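Local coordinates for protein MS5a (Brassica napus, PDB 6L77) that is a meiosis-related protein whose cystatin-like folds appear to enhance papain activity non-canonically, its cellular role being unsettled, at residues L16-G21 and I54-E59. Residues are numbered along the deposited sequence; the frame is centred on the assembly and turned at random.
Sequences LYATVG and ITLIAE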
loop_
_atom_site.group_PDB
_atom_site.type_symbol
_atom_site.label_atom_id
_atom_site.label_comp_id
_atom_site.label_asym_id
_atom_site.label_seq_id
_atom_site.Cartn_x
_atom_site.Cartn_y
_atom_site.Cartn_z
ATOM N N LEU A 16 0.864 -9.857 1.926
ATOM C CA LEU A 16 0.721 -8.438 1.606
ATOM C C LEU A 16 0.651 -7.592 2.876
ATOM O O LEU A 16 1.303 -6.547 2.966
ATOM C CB LEU A 16 -0.515 -8.221 0.728
ATOM C CG LEU A 16 -0.441 -8.780 -0.699
ATOM C CD1 LEU A 16 -1.799 -8.701 -1.396
ATOM C CD2 LEU A 16 0.612 -8.063 -1.520
ATOM N N TYR A 17 -0.100 -8.041 3.890
ATOM C CA TYR A 17 -0.161 -7.266 5.129
ATOM C C TYR A 17 1.174 -7.275 5.864
ATOM O O TYR A 17 1.548 -6.274 6.488
ATOM C CB TYR A 17 -1.277 -7.785 6.039
ATOM C CG TYR A 17 -2.644 -7.387 5.551
ATOM C CD1 TYR A 17 -2.791 -6.329 4.662
ATOM C CD2 TYR A 17 -3.791 -8.062 5.960
ATOM C CE1 TYR A 17 -4.044 -5.946 4.188
ATOM C CE2 TYR A 17 -5.060 -7.679 5.490
ATOM C CZ TYR A 17 -5.168 -6.623 4.605
ATOM O OH TYR A 17 -6.398 -6.226 4.129
ATOM N N ALA A 18 1.903 -8.391 5.819
ATOM C CA ALA A 18 3.262 -8.380 6.365
ATOM C C ALA A 18 4.131 -7.340 5.661
ATOM O O ALA A 18 4.930 -6.638 6.295
ATOM C CB ALA A 18 3.892 -9.762 6.231
ATOM N N THR A 19 4.007 -7.242 4.345
ATOM C CA THR A 19 4.817 -6.283 3.608
ATOM C C THR A 19 4.377 -4.851 3.897
ATOM O O THR A 19 5.212 -3.940 3.947
ATOM C CB THR A 19 4.728 -6.609 2.118
ATOM O OG1 THR A 19 5.073 -7.982 1.934
ATOM C CG2 THR A 19 5.659 -5.724 1.291
ATOM N N VAL A 20 3.080 -4.638 4.112
ATOM C CA VAL A 20 2.607 -3.327 4.556
ATOM C C VAL A 20 3.237 -2.961 5.894
ATOM O O VAL A 20 3.655 -1.815 6.107
ATOM C CB VAL A 20 1.071 -3.314 4.642
ATOM C CG1 VAL A 20 0.582 -2.048 5.370
ATOM C CG2 VAL A 20 0.475 -3.391 3.252
ATOM N N GLY A 21 3.285 -3.917 6.827
ATOM C CA GLY A 21 3.911 -3.637 8.107
ATOM C C GLY A 21 5.374 -3.263 7.959
ATOM O O GLY A 21 5.855 -2.344 8.619
ATOM N N ILE A 54 0.185 -10.855 12.782
ATOM C CA ILE A 54 1.112 -11.629 11.969
ATOM C C ILE A 54 2.486 -11.565 12.622
ATOM O O ILE A 54 2.977 -10.475 12.947
ATOM C CB ILE A 54 1.182 -11.089 10.531
ATOM C CG1 ILE A 54 -0.200 -11.093 9.896
ATOM C CG2 ILE A 54 2.194 -11.889 9.691
ATOM C CD1 ILE A 54 -0.269 -10.202 8.629
ATOM N N THR A 55 3.099 -12.725 12.802
ATOM C CA THR A 55 4.476 -12.825 13.258
ATOM C C THR A 55 5.323 -13.232 12.061
ATOM O O THR A 55 5.100 -14.292 11.465
ATOM C CB THR A 55 4.601 -13.845 14.391
ATOM O OG1 THR A 55 3.725 -13.470 15.464
ATOM C CG2 THR A 55 6.051 -13.917 14.891
ATOM N N LEU A 56 6.275 -12.387 11.689
ATOM C CA LEU A 56 7.070 -12.639 10.498
ATOM C C LEU A 56 8.545 -12.495 10.836
ATOM O O LEU A 56 8.912 -11.904 11.854
ATOM C CB LEU A 56 6.698 -11.679 9.362
ATOM C CG LEU A 56 6.815 -10.200 9.741
ATOM C CD1 LEU A 56 7.712 -9.481 8.764
ATOM C CD2 LEU A 56 5.453 -9.503 9.841
ATOM N N ILE A 57 9.383 -13.055 9.966
ATOM C CA ILE A 57 10.828 -12.909 10.049
ATOM C C ILE A 57 11.237 -11.950 8.946
ATOM O O ILE A 57 10.884 -12.161 7.781
ATOM C CB ILE A 57 11.555 -14.256 9.894
ATOM C CG1 ILE A 57 10.979 -15.292 10.866
ATOM C CG2 ILE A 57 13.048 -14.061 10.091
ATOM C CD1 ILE A 57 10.986 -14.841 12.301
ATOM N N ALA A 58 11.931 -10.880 9.319
ATOM C CA ALA A 58 12.500 -9.945 8.360
ATOM C C ALA A 58 14.002 -10.162 8.267
ATOM O O ALA A 58 14.656 -10.454 9.274
ATOM C CB ALA A 58 12.214 -8.496 8.758
ATOM N N GLU A 59 14.546 -10.017 7.061
ATOM C CA GLU A 59 15.989 -10.050 6.860
ATOM C C GLU A 59 16.531 -8.625 6.852
ATOM O O GLU A 59 15.953 -7.727 6.223
ATOM C CB GLU A 59 16.365 -10.765 5.553
ATOM C CG GLU A 59 17.890 -10.820 5.356
ATOM C CD GLU A 59 18.352 -11.709 4.194
ATOM O OE1 GLU A 59 17.515 -12.243 3.431
ATOM O OE2 GLU A 59 19.579 -11.881 4.060
#
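Ile54 and Leu56 reach from strand 49-60 to Tyr17 and Ala18 of helix 12-29, joining helix to antiparallel sheet as in the cystatin-like fold. The axes of the two short segments pass 9.4 Å apart at 71°, so the helix runs across the strand and only a short patch meets, burying 162 Å² in total. The tight end is at Ile54. Its CG1 lies anti to the carbonyl carbon (chi1 -57°) and chi2 is extended, which carries CD1 to 3.7 Å from CB of Tyr17 and 4.0 Å from the backbone N of Ala18. The Tyr17 side chain leads away from the strand: its ring meets the Phe83 ring with the planes about 55° apart, and its OH hydrogen-bonds Gln75. The Ile54 CG2 branch is looser, 4.4 Å from CB of Ala18. Beyond Leu56 the strand diverges, and neither Ala58 nor Glu59 touches 16-21; Ala58 instead packs on Leu22, one turn after Ala18 on the same helix. Alternation along the strand turns Thr55 and Ile57 to the other face of the sheet, and Ile57 is partly exposed there. Leu56 has CG between its backbone N and carbonyl carbon (chi1 56°), and from there its CD2 methyl meets CB of Ala18 at 3.9 Å.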